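Methanol--corrinoid protein co-methyltransferase (Methanosarcina barkeri, PDB 2I2X) catalyses the methylation of the cob(I)amide bound to its partner subunit MtaC with methanol, the zinc-dependent methyl-transfer step that brings methanol into methanogenesis. Local coordinates at residues I245-A248 with I249-P252; P433-M436 with D437-M440. All coordinates share one frame; numbering follows the deposited sequence.

In the fold
Interaction 1 comes first along the chain, within helix 240-259, and is buried about 12 Å from the centre of the chain. Interaction 2 follows nearly two hundred residues later at the start of helix 436-450, about 28 Å from that centre, at the surface. Their centres lie 18 Å apart on the same side of the chain's centre, with nearest atoms about 8 Å apart and no touch. Helix 389-409 of this TIM-barrel protein is common to both: its C400, C401, A397 and A393 pack on 245-252, while its Y390 and L391 meet 433-440. In interaction 1 the R247 side chain comes within about 9 Å of the zinc and 10 Å of the corrinoid; interaction 2 is remote from both.

Interaction 1: residues I245-A248 with I249-P252; sequences IARA and ISAP
S250 OG closes back on R247 O, one turn earlier in buried helix 240-259, at 2.5 Å. This is the serine-to-i-3 carbonyl bond familiar from helices, with the hydroxyl oxygen tilted 21° from the carbonyl plane. Its first torsion (chi1 69°) sets OG between the backbone N and the carbonyl carbon, facing the preceding turn. R247 O also takes weak bonds from S250 N and A251 N. Replacing S250 by an alanine would probably cost R247 O its hydroxyl partner, leaving it these weak amide bonds within the turn. The main chain shifts here from i+4 toward i+3 bonding: I249 N meets I245 O almost head-on at 3.1 Å, but A251 N also reaches A248 O, from above the carbonyl plane. P252 has no N-H to continue the pattern, and the helix kinks there. On another face, the side chains of I245 and I249 cross at a slant, CG2 of I245 touching CD1 of I249 at 4.1 Å, the pair packing on C401 and A397 of helix 389-409. Farther out, R247 bends at chi2 and chi3 and sends its guanidinium to E272, a salt bridge, and N224, a hydrogen bond. Its side chain lies about 7 Å from those of the zinc ligands C220 and C269, in the surroundings of the metal site. Within the turn, R247 CD passes 3.8 Å from S250 OG.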
loop_
_atom_site.group_PDB
_atom_site.type_symbol
_atom_site.label_atom_id
_atom_site.label_comp_id
_atom_site.label_asym_id
_atom_site.label_seq_id
_atom_site.Cartn_x
_atom_site.Cartn_y
_atom_site.Cartn_z
ATOM N N ILE A 245 25.565 12.309 -7.516
ATOM C CA ILE A 245 26.536 13.271 -7.006
ATOM C C ILE A 245 25.899 14.084 -5.882
ATOM O O ILE A 245 26.462 14.171 -4.777
ATOM C CB ILE A 245 27.090 14.164 -8.104
ATOM C CG1 ILE A 245 27.922 13.334 -9.087
ATOM C CG2 ILE A 245 27.985 15.263 -7.510
ATOM C CD1 ILE A 245 28.266 14.078 -10.340
ATOM N N ALA A 246 24.720 14.652 -6.140
ATOM C CA ALA A 246 23.981 15.366 -5.088
ATOM C C ALA A 246 23.869 14.501 -3.834
ATOM O O ALA A 246 24.065 15.006 -2.735
ATOM C CB ALA A 246 22.601 15.837 -5.563
ATOM N N ARG A 247 23.625 13.200 -4.004
ATOM C CA ARG A 247 23.550 12.288 -2.860
ATOM C C ARG A 247 24.845 12.150 -2.079
ATOM O O ARG A 247 24.837 12.146 -0.840
ATOM C CB ARG A 247 23.089 10.895 -3.280
ATOM C CG ARG A 247 22.896 9.964 -2.101
ATOM C CD ARG A 247 21.661 10.320 -1.290
ATOM N NE ARG A 247 20.433 10.151 -2.081
ATOM C CZ ARG A 247 19.229 10.592 -1.717
ATOM N NH1 ARG A 247 19.076 11.214 -0.548
ATOM N NH2 ARG A 247 18.183 10.407 -2.528
ATOM N N ALA A 248 25.942 12.009 -2.801
ATOM C CA ALA A 248 27.244 11.885 -2.187
ATOM C C ALA A 248 27.581 13.100 -1.311
ATOM O O ALA A 248 28.045 12.948 -0.191
ATOM C CB ALA A 248 28.301 11.669 -3.264
ATOM N N ILE A 249 27.309 14.301 -1.814
ATOM C CA ILE A 249 27.540 15.566 -1.074
ATOM C C ILE A 249 26.646 15.696 0.164
ATOM O O ILE A 249 27.016 16.387 1.144
ATOM C CB ILE A 249 27.324 16.797 -2.026
ATOM C CG1 ILE A 249 28.133 16.577 -3.322
ATOM C CG2 ILE A 249 27.638 18.118 -1.324
ATOM C CD1 ILE A 249 28.252 17.786 -4.295
ATOM N N SER A 250 25.474 15.037 0.128
ATOM C CA SER A 250 24.497 15.185 1.216
ATOM C C SER A 250 25.013 14.454 2.420
ATOM O O SER A 250 24.707 14.821 3.557
ATOM C CB SER A 250 23.123 14.641 0.832
ATOM O OG SER A 250 23.140 13.218 0.718
ATOM N N ALA A 251 25.813 13.419 2.168
ATOM C CA ALA A 251 26.364 12.602 3.256
ATOM C C ALA A 251 27.107 13.430 4.340
ATOM O O ALA A 251 26.737 13.356 5.511
ATOM C CB ALA A 251 27.237 11.473 2.705
ATOM N N PRO A 252 28.153 14.208 3.964
ATOM C CA PRO A 252 28.785 15.064 5.019
ATOM C C PRO A 252 27.912 16.211 5.525
ATOM O O PRO A 252 28.066 16.637 6.669
ATOM C CB PRO A 252 30.068 15.593 4.361
ATOM C CG PRO A 252 29.833 15.445 2.884
ATOM C CD PRO A 252 28.835 14.316 2.660
#

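Interaction 2: residues P433-M436 with D437-M440; sequences PDDM and DKFM
D435 reaches forward to the amide of K438, its OD2 accepting from K438 N at 2.8 Å with an N-H...O angle of 168°. CG stands anti to the backbone N (chi1 173°), which swings the carboxylate over the first turn, and the N-H comes in almost in line with the CG-OD2 bond. The other oxygen, OD1, accepts a hydrogen bond from a water at 2.9 Å, and the same water accepts from D437 N. One carboxylate thus serves two amides of the opening turn, one directly and one through water. OD2 also lies 3.2 Å from K438 CB, with the two side chains crossing at about a right angle. This is an N-cap, D435 occupying the position right before helix 436-450, where its negative charge would probably interact favourably with the helix dipole. OD1 of D435 and OD2 of D437 are 4.6 Å apart, like charges near one another on an exposed edge. K438 turns sharply at chi2, eclipsed near 0°, and its CG comes 4.0 Å from P433 CG, its aliphatic part running across the proline ring; its NZ pairs with D442, the next turn on. M436 and M440 run alongside each other in the same direction, M436 stretched out and M440 folded at chi2 and chi3. Their CG atoms meet at 3.7 Å, and CE of M436 also approaches M440 CG. In the backbone between them, M440 N donates to M436 O at 2.7 Å, nearly straight. M436 leans on I389 and Y390, and M440 on Y186, C190 and I194 of helix 181-210. F439 leads its ring away from the loop to stack with Y390, while P433 CG lies 4.4 Å from F439 CB.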
loop_
_atom_site.group_PDB
_atom_site.type_symbol
_atom_site.label_atom_id
_atom_site.label_comp_id
_atom_site.label_asym_id
_atom_site.label_seq_id
_atom_site.Cartn_x
_atom_site.Cartn_y
_atom_site.Cartn_z
ATOM N N PRO A 433 39.155 24.900 -6.434
ATOM C CA PRO A 433 40.342 25.013 -5.567
ATOM C C PRO A 433 40.222 24.168 -4.303
ATOM O O PRO A 433 39.103 23.956 -3.802
ATOM C CB PRO A 433 40.325 26.481 -5.171
ATOM C CG PRO A 433 38.848 26.827 -5.150
ATOM C CD PRO A 433 38.262 26.067 -6.310
ATOM N N ASP A 434 41.347 23.718 -3.751
ATOM C CA ASP A 434 41.268 22.978 -2.487
ATOM C C ASP A 434 40.945 23.837 -1.287
ATOM O O ASP A 434 40.376 23.336 -0.322
ATOM C CB ASP A 434 42.522 22.142 -2.213
ATOM C CG ASP A 434 42.362 20.686 -2.653
ATOM O OD1 ASP A 434 41.374 20.360 -3.351
ATOM O OD2 ASP A 434 43.231 19.862 -2.292
ATOM N N ASP A 435 41.279 25.122 -1.365
ATOM C CA ASP A 435 41.072 26.080 -0.269
ATOM C C ASP A 435 39.614 26.506 -0.111
ATOM O O ASP A 435 39.027 27.129 -1.019
ATOM C CB ASP A 435 41.947 27.316 -0.498
ATOM C CG ASP A 435 41.669 28.421 0.495
ATOM O OD1 ASP A 435 42.176 28.322 1.641
ATOM O OD2 ASP A 435 40.935 29.386 0.138
ATOM N N MET A 436 39.054 26.228 1.067
ATOM C CA MET A 436 37.656 26.540 1.356
ATOM C C MET A 436 37.292 28.017 1.193
ATOM O O MET A 436 36.338 28.324 0.479
ATOM C CB MET A 436 37.256 26.039 2.755
ATOM C CG MET A 436 35.789 26.278 3.112
ATOM S SD MET A 436 35.272 25.552 4.688
ATOM C CE MET A 436 33.864 26.529 5.189
ATOM N N ASP A 437 37.999 28.926 1.877
ATOM C CA ASP A 437 37.695 30.392 1.799
ATOM C C ASP A 437 37.559 30.909 0.373
ATOM O O ASP A 437 36.600 31.584 0.055
ATOM C CB ASP A 437 38.725 31.232 2.568
ATOM C CG ASP A 437 38.807 30.850 4.036
ATOM O OD1 ASP A 437 37.783 30.385 4.590
ATOM O OD2 ASP A 437 39.899 30.990 4.635
ATOM N N LYS A 438 38.508 30.573 -0.492
ATOM C CA LYS A 438 38.396 30.873 -1.916
ATOM C C LYS A 438 37.014 30.488 -2.488
ATOM O O LYS A 438 36.314 31.325 -3.099
ATOM C CB LYS A 438 39.462 30.062 -2.632
ATOM C CG LYS A 438 39.904 30.472 -4.014
ATOM C CD LYS A 438 39.264 31.673 -4.623
ATOM C CE LYS A 438 39.832 31.788 -6.034
ATOM N NZ LYS A 438 38.943 32.521 -6.977
ATOM N N PHE A 439 36.640 29.216 -2.317
ATOM C CA PHE A 439 35.397 28.690 -2.837
ATOM C C PHE A 439 34.227 29.410 -2.183
ATOM O O PHE A 439 33.296 29.863 -2.866
ATOM C CB PHE A 439 35.305 27.179 -2.580
ATOM C CG PHE A 439 34.051 26.538 -3.135
ATOM C CD1 PHE A 439 33.958 26.224 -4.505
ATOM C CD2 PHE A 439 32.981 26.236 -2.292
ATOM C CE1 PHE A 439 32.823 25.619 -5.028
ATOM C CE2 PHE A 439 31.845 25.627 -2.787
ATOM C CZ PHE A 439 31.753 25.313 -4.176
ATOM N N MET A 440 34.279 29.536 -0.865
ATOM C CA MET A 440 33.215 30.220 -0.170
ATOM C C MET A 440 33.026 31.600 -0.767
ATOM O O MET A 440 31.887 31.973 -1.127
ATOM C CB MET A 440 33.460 30.265 1.343
ATOM C CG MET A 440 33.392 28.880 1.984
ATOM S SD MET A 440 31.821 27.965 1.633
ATOM C CE MET A 440 30.819 28.760 2.896
HETATM O O HOH W 1 40.371 27.842 3.872
#